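Local atomic coordinates of formyltransferase (Francisella tularensis subsp. tularensis, PDB entry 4NV1), a protein that belongs to the formyltransferase family, pairs a Rossmann-like domain with a C-terminal dimerization region, and binds dTDP-4-amino-4,6-dideoxyglucose (0FX). Residues A[73-78]-A[149-154]; A[93-98]-A[156-161]; A[214-219]-A[234-239]; A[224-227]-A[231-234]. One frame throughout, in Å; residues are numbered along the deposited sequence.

Contact 1: residues A[73-78]-A[149-154]; sequences SCHSKQ and DVYAKV. With 0FX (dTDP-4-amino-4,6-dideoxyglucose), chain I.
His75 and Tyr151 reach the same phosphate of 0FX. His75 follows strand 70-74. Tyr151 lies on helix 147-170. The backbones stay far apart, with 11.8 Å between His75 CA and Tyr151 CA.

In His75, CB lies 3.9 Å from the sugar oxygen O5G of 0FX. CG sits beside the backbone N (chi1 -79°), which turns the ring toward the helix. ND1 then donates to 0FX O4P at 2.9 Å, with an N-H...O angle of 155°. The phosphate oxygen lies in the ring plane, at the edge. CE1 comes 3.4 Å from Tyr151 OH. NE2, on the other side of CE1, is hydrogen-bonded to Glu158 of helix 147-170, so both ring nitrogens are held and the rotation of the ring is fixed.

Tyr151 OH reaches 0FX O4P in a weak hydrogen bond of 3.0 Å. One face of the Tyr151 ring lies against the deoxyribose, with C4 of 0FX 3.7 Å above the plane. The two rings are almost perpendicular but meet obliquely.

Beyond His75 the loop runs along the sugar. Lys77 bends at its last torsion, and NZ gives 0FX O2G a hydrogen bond of 3.2 Å. Strand end, loop and helix together form the part of the ligand pocket that grips the phosphate and hexose.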
# COMPACT_ATOMS: atom_id res chain seq x y z
N SER A 73 31.40 -13.93 -6.92
CA SER A 73 30.56 -13.26 -5.91
C SER A 73 29.19 -12.96 -6.50
O SER A 73 29.04 -12.37 -7.59
CB SER A 73 31.22 -11.96 -5.41
OG SER A 73 30.36 -11.34 -4.46
N CYS A 74 28.15 -13.41 -5.82
CA CYS A 74 26.82 -12.99 -6.29
C CYS A 74 25.91 -12.82 -5.10
O CYS A 74 25.55 -13.81 -4.45
CB CYS A 74 26.26 -14.01 -7.28
SG CYS A 74 24.69 -13.47 -8.04
N HIS A 75 25.64 -11.56 -4.79
CA HIS A 75 24.70 -11.18 -3.72
C HIS A 75 25.29 -11.65 -2.39
O HIS A 75 24.77 -12.50 -1.73
CB HIS A 75 23.32 -11.78 -3.95
CG HIS A 75 22.51 -11.04 -4.96
ND1 HIS A 75 21.63 -10.04 -4.62
CD2 HIS A 75 22.43 -11.18 -6.31
CE1 HIS A 75 21.01 -9.61 -5.70
NE2 HIS A 75 21.46 -10.30 -6.73
N SER A 76 26.45 -11.11 -2.08
CA SER A 76 27.37 -11.69 -1.15
C SER A 76 27.36 -10.55 -0.19
O SER A 76 27.66 -9.44 -0.66
CB SER A 76 28.78 -11.75 -1.74
OG SER A 76 29.81 -11.69 -0.74
N LYS A 77 27.17 -10.82 1.10
CA LYS A 77 27.36 -9.75 2.10
C LYS A 77 28.76 -9.12 2.15
O LYS A 77 28.93 -8.03 2.69
CB LYS A 77 26.94 -10.22 3.50
CG LYS A 77 25.47 -10.59 3.66
CD LYS A 77 25.22 -11.26 5.01
CE LYS A 77 23.76 -11.59 5.32
NZ LYS A 77 22.86 -10.44 5.02
N GLN A 78 29.80 -9.80 1.64
CA GLN A 78 31.19 -9.36 1.91
C GLN A 78 32.01 -9.02 0.68
O GLN A 78 31.81 -9.62 -0.38
CB GLN A 78 31.99 -10.45 2.64
CG GLN A 78 31.19 -11.40 3.52
CD GLN A 78 32.00 -12.47 4.23
OE1 GLN A 78 33.09 -12.22 4.76
NE2 GLN A 78 31.47 -13.68 4.22
N ASP A 149 9.64 -5.38 -7.28
CA ASP A 149 9.44 -5.92 -8.60
C ASP A 149 10.65 -5.71 -9.50
O ASP A 149 10.84 -6.51 -10.44
CB ASP A 149 8.22 -5.32 -9.31
CG ASP A 149 6.96 -5.22 -8.40
OD1 ASP A 149 6.63 -6.25 -7.77
OD2 ASP A 149 6.32 -4.14 -8.31
N VAL A 150 11.31 -4.56 -9.34
CA VAL A 150 12.46 -4.23 -10.17
C VAL A 150 13.63 -5.08 -9.73
O VAL A 150 14.31 -5.62 -10.58
CB VAL A 150 12.85 -2.73 -10.11
CG1 VAL A 150 14.10 -2.52 -10.98
CG2 VAL A 150 11.66 -1.92 -10.62
N TYR A 151 13.83 -5.30 -8.42
CA TYR A 151 14.87 -6.15 -7.94
C TYR A 151 14.66 -7.54 -8.51
O TYR A 151 15.64 -8.23 -8.88
CB TYR A 151 14.84 -6.22 -6.43
CG TYR A 151 15.80 -7.17 -5.71
CD1 TYR A 151 17.07 -6.75 -5.34
CD2 TYR A 151 15.38 -8.43 -5.28
CE1 TYR A 151 17.94 -7.56 -4.63
CE2 TYR A 151 16.24 -9.25 -4.54
CZ TYR A 151 17.53 -8.81 -4.23
OH TYR A 151 18.43 -9.57 -3.50
N ALA A 152 13.42 -8.00 -8.53
CA ALA A 152 13.19 -9.36 -9.03
C ALA A 152 13.40 -9.51 -10.54
O ALA A 152 13.81 -10.59 -10.95
CB ALA A 152 11.81 -9.89 -8.69
N LYS A 153 13.11 -8.49 -11.35
CA LYS A 153 13.51 -8.50 -12.76
C LYS A 153 15.01 -8.53 -12.90
O LYS A 153 15.50 -9.18 -13.81
CB LYS A 153 13.01 -7.28 -13.58
CG LYS A 153 11.69 -7.55 -14.27
CD LYS A 153 10.70 -6.40 -14.17
CE LYS A 153 11.30 -5.14 -14.69
NZ LYS A 153 10.30 -4.40 -15.48
N VAL A 154 15.72 -7.80 -12.04
CA VAL A 154 17.17 -7.63 -12.14
C VAL A 154 17.81 -8.98 -11.82
O VAL A 154 18.63 -9.50 -12.59
CB VAL A 154 17.67 -6.45 -11.29
CG1 VAL A 154 19.15 -6.46 -11.09
CG2 VAL A 154 17.29 -5.14 -12.01
O4P 0FX I . 20.90 -8.34 -2.33
P2 0FX I . 20.84 -9.38 -1.18
O3P 0FX I . 20.19 -10.75 -1.22
O1G 0FX I . 21.96 -9.12 -0.08
C1G 0FX I . 23.32 -9.33 -0.36
C2G 0FX I . 23.93 -8.84 0.94
O2G 0FX I . 23.18 -9.28 2.08
C3G 0FX I . 24.01 -7.32 0.98
O3G 0FX I . 24.79 -7.08 2.17
C4G 0FX I . 24.65 -6.83 -0.34
N4A 0FX I . 24.86 -5.39 -0.36
C5G 0FX I . 23.85 -7.25 -1.58
C6G 0FX I . 24.54 -6.81 -2.86
O5G 0FX I . 23.76 -8.68 -1.56
OPP 0FX I . 19.75 -9.18 -0.04
P 0FX I . 19.22 -7.95 0.81
O1P 0FX I . 20.12 -7.45 1.91
O2P 0FX I . 17.85 -8.62 0.95
O5 0FX I . 18.81 -6.73 -0.17
C5 0FX I . 17.90 -7.02 -1.23
C4 0FX I . 16.95 -5.87 -1.49
O4 0FX I . 15.99 -5.81 -0.45
C3 0FX I . 17.56 -4.50 -1.53
O3 0FX I . 17.92 -4.08 -2.86
C2 0FX I . 16.40 -3.59 -1.12
C1 0FX I . 15.60 -4.48 -0.17
N11 0FX I . 15.82 -4.05 1.21
C61 0FX I . 16.81 -4.61 1.94
C51 0FX I . 17.04 -4.19 3.23
C5A 0FX I . 18.14 -4.70 4.14
C21 0FX I . 15.02 -3.11 1.74
O21 0FX I . 13.99 -2.57 1.06
N31 0FX I . 15.15 -2.70 3.01
C41 0FX I . 16.15 -3.26 3.72
O41 0FX I . 16.40 -2.88 4.97

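Contact 2: residues A[93-98]-A[156-161]; sequences IHPGLN and KKEVEL
Glu158 of helix 147-170 presses on Ile93 and Pro95 where strand 89-94 leaves the central sheet of the Rossmann-like domain. The side chain carries the whole contact. Its CG lies beside the backbone N (chi1 -80°) and the chain is extended beyond it, so the carboxylate reaches the backbone at the strand end.

CB of Glu158 rests 4.0 Å from Ile93 CG2. Glu158 OE2 lies against the strand end, 3.3 Å from Ile93 O and 3.4 Å from His94 C. Pro95 CD is 3.6 Å from Glu158 OE2. None of these is a hydrogen bond: Ile93 O is another acceptor, and the other two atoms are carbons. OE1 of Glu158 is the oxygen bonded to His75, and Glu158 therefore positions a residue of the ligand pocket.

After the strand the chain turns sharply at Pro95. A weak bond of 2.9 Å links Gly96 N to His94 O, in the manner of an inverse gamma turn. Gly96 N also sits over one face of the His94 ring, whose side chain starts out away from the helix.

Ile93 also packs on Phe19 of helix 13-24. This is helix-on-sheet packing at the C-terminal ends of the parallel strands of a Rossmann-like sheet.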
# COMPACT_ATOMS: atom_id res chain seq x y z
N ILE A 93 28.59 -10.85 -10.05
CA ILE A 93 27.34 -10.89 -10.76
C ILE A 93 26.50 -9.97 -9.91
O ILE A 93 26.20 -10.28 -8.74
CB ILE A 93 26.83 -12.34 -10.83
CG1 ILE A 93 27.76 -13.18 -11.72
CG2 ILE A 93 25.42 -12.44 -11.40
CD1 ILE A 93 28.75 -14.07 -11.02
N HIS A 94 26.12 -8.85 -10.52
CA HIS A 94 25.71 -7.64 -9.78
C HIS A 94 24.31 -7.14 -10.19
O HIS A 94 24.09 -6.86 -11.38
CB HIS A 94 26.78 -6.57 -10.04
CG HIS A 94 26.47 -5.22 -9.51
ND1 HIS A 94 26.25 -4.96 -8.17
CD2 HIS A 94 26.39 -4.02 -10.14
CE1 HIS A 94 26.00 -3.67 -8.00
NE2 HIS A 94 26.09 -3.08 -9.19
N PRO A 95 23.41 -6.92 -9.21
CA PRO A 95 22.09 -6.34 -9.44
C PRO A 95 22.06 -4.86 -9.71
O PRO A 95 21.10 -4.21 -9.31
CB PRO A 95 21.31 -6.66 -8.15
CG PRO A 95 22.35 -6.59 -7.11
CD PRO A 95 23.68 -6.98 -7.77
N GLY A 96 22.96 -4.34 -10.53
CA GLY A 96 22.74 -3.03 -11.18
C GLY A 96 23.51 -2.88 -12.50
O GLY A 96 24.21 -3.80 -12.89
N LEU A 97 23.27 -1.80 -13.23
CA LEU A 97 23.89 -1.61 -14.56
C LEU A 97 25.06 -0.66 -14.36
O LEU A 97 24.91 0.54 -14.46
CB LEU A 97 22.91 -0.99 -15.55
CG LEU A 97 23.22 -1.14 -17.05
CD1 LEU A 97 22.88 -2.49 -17.64
CD2 LEU A 97 22.40 -0.17 -17.85
N ASN A 98 26.25 -1.21 -14.14
CA ASN A 98 27.44 -0.37 -14.04
C ASN A 98 27.64 0.52 -15.29
O ASN A 98 27.36 0.08 -16.39
CB ASN A 98 28.67 -1.27 -13.94
CG ASN A 98 28.79 -2.00 -12.60
OD1 ASN A 98 29.77 -2.73 -12.36
ND2 ASN A 98 27.83 -1.78 -11.70
N LYS A 156 16.50 -12.10 -11.95
CA LYS A 156 16.33 -12.96 -13.10
C LYS A 156 17.22 -12.62 -14.30
O LYS A 156 17.71 -13.50 -15.03
CB LYS A 156 14.88 -12.79 -13.52
CG LYS A 156 14.40 -13.76 -14.57
CD LYS A 156 12.92 -14.04 -14.36
CE LYS A 156 12.61 -14.44 -12.91
NZ LYS A 156 11.49 -13.67 -12.28
N LYS A 157 17.48 -11.34 -14.54
CA LYS A 157 18.36 -10.99 -15.67
C LYS A 157 19.79 -11.47 -15.33
O LYS A 157 20.49 -12.08 -16.14
CB LYS A 157 18.29 -9.48 -15.89
CG LYS A 157 19.20 -8.98 -17.01
CD LYS A 157 18.80 -9.59 -18.35
CE LYS A 157 17.46 -9.10 -18.83
NZ LYS A 157 17.01 -10.03 -19.89
N GLU A 158 20.19 -11.26 -14.10
CA GLU A 158 21.46 -11.72 -13.57
C GLU A 158 21.69 -13.15 -13.89
O GLU A 158 22.73 -13.42 -14.44
CB GLU A 158 21.57 -11.63 -12.07
CG GLU A 158 21.91 -10.26 -11.50
CD GLU A 158 21.89 -10.29 -9.98
OE1 GLU A 158 20.77 -10.46 -9.44
OE2 GLU A 158 22.96 -10.14 -9.31
N VAL A 159 20.76 -14.03 -13.51
CA VAL A 159 20.85 -15.47 -13.77
C VAL A 159 20.82 -15.88 -15.25
O VAL A 159 21.58 -16.75 -15.72
CB VAL A 159 19.78 -16.20 -12.96
CG1 VAL A 159 19.75 -17.65 -13.35
CG2 VAL A 159 20.11 -16.07 -11.48
N GLU A 160 19.99 -15.19 -16.03
CA GLU A 160 20.03 -15.34 -17.48
C GLU A 160 21.33 -14.88 -18.14
O GLU A 160 21.88 -15.56 -19.01
CB GLU A 160 18.79 -14.65 -18.05
CG GLU A 160 18.82 -14.62 -19.56
CD GLU A 160 18.00 -13.48 -20.15
OE1 GLU A 160 17.95 -13.47 -21.40
OE2 GLU A 160 17.47 -12.59 -19.43
N LEU A 161 21.92 -13.80 -17.65
CA LEU A 161 23.20 -13.35 -18.20
C LEU A 161 24.34 -14.29 -17.79
O LEU A 161 25.20 -14.63 -18.56
CB LEU A 161 23.55 -11.94 -17.78
CG LEU A 161 22.62 -10.84 -18.30
CD1 LEU A 161 23.20 -9.52 -17.87
CD2 LEU A 161 22.51 -10.68 -19.81

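Contact 3: residues A[214-219]-A[234-239]; sequences AMTHPP and FVALEL. With 0FX (dTDP-4-amino-4,6-dideoxyglucose), chain I.
The His217 ring lies flat against the deoxyribose of 0FX, while its neighbour Thr216 turns the other way, onto Ala236 and Leu237. C1 of 0FX sits over the centre of one His217 face, 3.5 Å above the plane. The ring oxygen O4 of 0FX lies over the same face, 3.4 Å from His217 NE2. His217 CB comes 3.3 Å from the base oxygen O21 of 0FX. The ring also makes edge-to-face pairs with Tyr151 and Phe148. Its ND1 is hydrogen-bonded to Ser147, which holds the ring in place.

Thr216 joins the loop to the strand. Leu237 N donates to Thr216 OG1 at 2.8 Å, in a fairly straight bond of 165°. The same hydroxyl is bonded to Leu212 O in the last turn of helix 205-214, so two partners grip it. With chi1 at -53°, OG1 lies beside the backbone N and CG2 is anti to it. Thr216 CG2 then rests 3.4 Å from Leu237 O and against Ala236 CB.

Leu237 packs on Ile209 and Leu212, so helix 205-214 covers strand 232-242. This strand pairs antiparallel with a strand of the second subunit, and the sheet continues across the dimer interface.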
# COMPACT_ATOMS: atom_id res chain seq x y z
N ALA A 214 9.82 3.42 -4.72
CA ALA A 214 11.24 3.05 -4.65
C ALA A 214 11.56 2.51 -3.24
O ALA A 214 12.45 1.69 -3.06
CB ALA A 214 12.15 4.23 -4.92
N MET A 215 10.85 2.99 -2.23
CA MET A 215 11.04 2.56 -0.85
C MET A 215 10.18 1.40 -0.35
O MET A 215 10.29 1.03 0.83
CB MET A 215 10.82 3.76 0.09
CG MET A 215 11.75 4.94 -0.09
SD MET A 215 13.50 4.65 0.19
CE MET A 215 13.61 4.75 1.95
N THR A 216 9.41 0.80 -1.26
CA THR A 216 8.53 -0.30 -1.00
C THR A 216 9.07 -1.62 -1.53
O THR A 216 9.25 -1.84 -2.75
CB THR A 216 7.08 -0.04 -1.51
OG1 THR A 216 6.58 1.21 -0.98
CG2 THR A 216 6.19 -1.18 -1.10
N HIS A 217 9.39 -2.49 -0.57
CA HIS A 217 10.05 -3.75 -0.81
C HIS A 217 9.68 -4.69 0.36
O HIS A 217 10.47 -4.76 1.31
CB HIS A 217 11.55 -3.52 -0.90
CG HIS A 217 12.30 -4.64 -1.57
ND1 HIS A 217 13.11 -4.45 -2.67
CD2 HIS A 217 12.34 -5.97 -1.31
CE1 HIS A 217 13.60 -5.61 -3.07
NE2 HIS A 217 13.15 -6.55 -2.26
N PRO A 218 8.52 -5.37 0.28
CA PRO A 218 8.18 -6.28 1.38
C PRO A 218 9.32 -7.30 1.53
O PRO A 218 9.93 -7.71 0.55
CB PRO A 218 6.90 -6.97 0.91
CG PRO A 218 6.30 -6.07 -0.07
CD PRO A 218 7.48 -5.39 -0.76
N PRO A 219 9.57 -7.74 2.76
CA PRO A 219 8.75 -7.38 3.89
C PRO A 219 9.51 -6.33 4.65
O PRO A 219 9.30 -6.17 5.85
CB PRO A 219 8.63 -8.71 4.66
CG PRO A 219 9.90 -9.44 4.35
CD PRO A 219 10.50 -8.85 3.08
N PHE A 234 5.71 4.06 9.48
CA PHE A 234 6.29 3.60 8.22
C PHE A 234 5.23 3.59 7.11
O PHE A 234 4.05 3.36 7.35
CB PHE A 234 6.88 2.21 8.29
CG PHE A 234 8.13 2.12 9.12
CD1 PHE A 234 9.35 2.46 8.58
CD2 PHE A 234 8.08 1.63 10.42
CE1 PHE A 234 10.52 2.36 9.32
CE2 PHE A 234 9.24 1.52 11.17
CZ PHE A 234 10.46 1.89 10.62
N VAL A 235 5.68 3.87 5.90
CA VAL A 235 4.77 4.00 4.80
C VAL A 235 5.24 3.08 3.72
O VAL A 235 6.43 2.97 3.56
CB VAL A 235 4.73 5.46 4.35
CG1 VAL A 235 4.46 6.36 5.53
CG2 VAL A 235 6.05 5.92 3.75
N ALA A 236 4.34 2.47 2.96
CA ALA A 236 4.62 1.61 1.82
C ALA A 236 3.56 1.90 0.79
O ALA A 236 2.43 2.21 1.17
CB ALA A 236 4.52 0.12 2.14
N LEU A 237 3.87 1.73 -0.48
CA LEU A 237 2.83 2.01 -1.46
C LEU A 237 2.40 0.79 -2.23
O LEU A 237 3.22 -0.08 -2.46
CB LEU A 237 3.39 3.04 -2.42
CG LEU A 237 2.41 3.63 -3.43
CD1 LEU A 237 1.49 4.61 -2.73
CD2 LEU A 237 3.21 4.36 -4.49
N GLU A 238 1.13 0.66 -2.58
CA GLU A 238 0.69 -0.44 -3.38
C GLU A 238 0.20 0.10 -4.70
O GLU A 238 -0.52 1.11 -4.74
CB GLU A 238 -0.53 -1.13 -2.78
CG GLU A 238 -0.44 -1.66 -1.37
CD GLU A 238 -1.84 -2.05 -0.86
OE1 GLU A 238 -2.58 -2.66 -1.67
OE2 GLU A 238 -2.22 -1.72 0.28
N LEU A 239 0.50 -0.62 -5.77
CA LEU A 239 0.11 -0.19 -7.10
C LEU A 239 -0.44 -1.36 -7.88
O LEU A 239 0.14 -2.43 -7.87
CB LEU A 239 1.31 0.33 -7.88
CG LEU A 239 1.97 1.46 -7.16
CD1 LEU A 239 3.42 1.20 -6.89
CD2 LEU A 239 1.88 2.75 -7.94
O4P 0FX I . 20.90 -8.34 -2.33
P2 0FX I . 20.84 -9.38 -1.18
O3P 0FX I . 20.19 -10.75 -1.22
O1G 0FX I . 21.96 -9.12 -0.08
C1G 0FX I . 23.32 -9.33 -0.36
C2G 0FX I . 23.93 -8.84 0.94
O2G 0FX I . 23.18 -9.28 2.08
C3G 0FX I . 24.01 -7.32 0.98
O3G 0FX I . 24.79 -7.08 2.17
C4G 0FX I . 24.65 -6.83 -0.34
N4A 0FX I . 24.86 -5.39 -0.36
C5G 0FX I . 23.85 -7.25 -1.58
C6G 0FX I . 24.54 -6.81 -2.86
O5G 0FX I . 23.76 -8.68 -1.56
OPP 0FX I . 19.75 -9.18 -0.04
P 0FX I . 19.22 -7.95 0.81
O1P 0FX I . 20.12 -7.45 1.91
O2P 0FX I . 17.85 -8.62 0.95
O5 0FX I . 18.81 -6.73 -0.17
C5 0FX I . 17.90 -7.02 -1.23
C4 0FX I . 16.95 -5.87 -1.49
O4 0FX I . 15.99 -5.81 -0.45
C3 0FX I . 17.56 -4.50 -1.53
O3 0FX I . 17.92 -4.08 -2.86
C2 0FX I . 16.40 -3.59 -1.12
C1 0FX I . 15.60 -4.48 -0.17
N11 0FX I . 15.82 -4.05 1.21
C61 0FX I . 16.81 -4.61 1.94
C51 0FX I . 17.04 -4.19 3.23
C5A 0FX I . 18.14 -4.70 4.14
C21 0FX I . 15.02 -3.11 1.74
O21 0FX I . 13.99 -2.57 1.06
N31 0FX I . 15.15 -2.70 3.01
C41 0FX I . 16.15 -3.26 3.72
O41 0FX I . 16.40 -2.88 4.97

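Contact 4: residues A[224-227]-A[231-234]; sequences YFID and NKVF
Phe225 and Val233 exchange both backbone bonds of a hydrogen-bonded pair. Phe225 N donates to Val233 O at 2.9 Å. Val233 N donates to Phe225 O at 2.8 Å, nearly straight at 171°. Further along, Asp227 N gives Asn231 O a bond of 2.7 Å.

The Asp227 carboxylate takes up the donors of Asn231. Asn231 N reaches Asp227 OD1 at 2.7 Å, from 42° above the carboxylate plane. Asn231 ND2 meets the syn lone pair of Asp227 OD2 at 3.1 Å, with the acceptor in the amide plane. Asp227 CG stands between its backbone N and carbonyl carbon (chi1 73°), which folds the carboxylate back over the turn. OD1 also receives a weak bond from His229 N, and OD2 is bonded to Ser143 of the second subunit.

This is the turn end of the antiparallel beta hairpin of strands 223-226 and 232-242, in the C-terminal dimerization region.

Tyr224, Ile226, Lys232 and Phe234 share one face. Lys232 NZ lies over the Tyr224 ring, 4.3 Å from its centroid, in a cation-pi contact. Tyr224 turns an edge to the face of Phe234, in an offset edge-to-face pair. Ile226 CD1 rests on Lys232 CB.

On the other face Val233 CB makes a CH-pi contact over the Phe225 ring, 3.8 Å from its centroid. Ser143 packs on Phe225, and Phe144 on Val233, both from the second subunit.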
# COMPACT_ATOMS: atom_id res chain seq x y z
N TYR A 224 9.70 6.45 6.46
CA TYR A 224 8.89 6.76 7.64
C TYR A 224 8.73 8.25 7.81
O TYR A 224 9.43 9.03 7.17
CB TYR A 224 9.45 6.07 8.90
CG TYR A 224 10.76 6.62 9.35
CD1 TYR A 224 11.96 6.07 8.91
CD2 TYR A 224 10.82 7.74 10.16
CE1 TYR A 224 13.18 6.61 9.28
CE2 TYR A 224 12.03 8.29 10.53
CZ TYR A 224 13.21 7.70 10.10
OH TYR A 224 14.40 8.21 10.51
N PHE A 225 7.69 8.62 8.56
CA PHE A 225 7.64 9.97 9.12
C PHE A 225 7.48 9.96 10.63
O PHE A 225 7.02 8.98 11.24
CB PHE A 225 6.57 10.89 8.47
CG PHE A 225 5.15 10.41 8.60
CD1 PHE A 225 4.52 9.75 7.55
CD2 PHE A 225 4.42 10.66 9.74
CE1 PHE A 225 3.23 9.29 7.64
CE2 PHE A 225 3.10 10.26 9.83
CZ PHE A 225 2.50 9.56 8.79
N ILE A 226 7.87 11.08 11.23
CA ILE A 226 7.65 11.30 12.66
C ILE A 226 6.55 12.36 12.76
O ILE A 226 6.71 13.45 12.20
CB ILE A 226 8.94 11.75 13.37
CG1 ILE A 226 10.10 10.79 13.09
CG2 ILE A 226 8.68 11.93 14.86
CD1 ILE A 226 9.94 9.44 13.74
N ASP A 227 5.40 12.03 13.33
CA ASP A 227 4.29 13.00 13.37
C ASP A 227 4.38 13.91 14.59
O ASP A 227 5.35 13.83 15.35
CB ASP A 227 2.92 12.35 13.25
CG ASP A 227 2.46 11.60 14.52
OD1 ASP A 227 3.04 11.59 15.63
OD2 ASP A 227 1.41 10.97 14.37
N ASN A 231 4.87 10.14 16.91
CA ASN A 231 4.72 8.79 16.37
C ASN A 231 5.61 8.60 15.15
O ASN A 231 5.85 9.56 14.41
CB ASN A 231 3.27 8.52 15.98
CG ASN A 231 2.37 8.63 17.17
OD1 ASN A 231 2.61 7.95 18.16
ND2 ASN A 231 1.37 9.50 17.09
N LYS A 232 6.19 7.41 15.06
CA LYS A 232 7.01 6.95 13.93
C LYS A 232 6.11 6.06 13.10
O LYS A 232 5.72 4.96 13.52
CB LYS A 232 8.26 6.18 14.40
CG LYS A 232 9.20 5.68 13.30
CD LYS A 232 10.68 5.63 13.70
CE LYS A 232 11.34 4.31 13.33
NZ LYS A 232 12.76 4.36 12.88
N VAL A 233 5.78 6.55 11.91
CA VAL A 233 4.88 5.81 11.00
C VAL A 233 5.62 5.36 9.74
O VAL A 233 6.10 6.23 9.00
CB VAL A 233 3.72 6.73 10.57
CG1 VAL A 233 2.63 5.91 9.89
CG2 VAL A 233 3.15 7.47 11.77
N PHE A 234 5.71 4.06 9.48
CA PHE A 234 6.29 3.60 8.22
C PHE A 234 5.23 3.59 7.11
O PHE A 234 4.05 3.36 7.35
CB PHE A 234 6.88 2.21 8.29
CG PHE A 234 8.13 2.12 9.12
CD1 PHE A 234 9.35 2.46 8.58
CD2 PHE A 234 8.08 1.63 10.42
CE1 PHE A 234 10.52 2.36 9.32
CE2 PHE A 234 9.24 1.52 11.17
CZ PHE A 234 10.46 1.89 10.62

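How the contacts relate
Contacts 1 and 2 lie in the Rossmann-like domain, with centres 8 Å apart. Both use helix 147-170 and adjacent strands of one sheet, and their segments alternate along the chain. The two strands meet where Ser73 O and Ile93 N stand 2.9 Å apart. Contacts 3 and 4 follow in the C-terminal region. They share Phe234 and strand 232-242, and both touch the second subunit. Contact 3 is linked to contact 1 by packing of Tyr151 on His217 and by 0FX, which touches both, although their centres are 18 Å apart. Contact 4 stays about 17 Å from contact 1 at the nearest atoms. The ligand therefore spans the two regions, and the hairpin reaches on to the dimer interface.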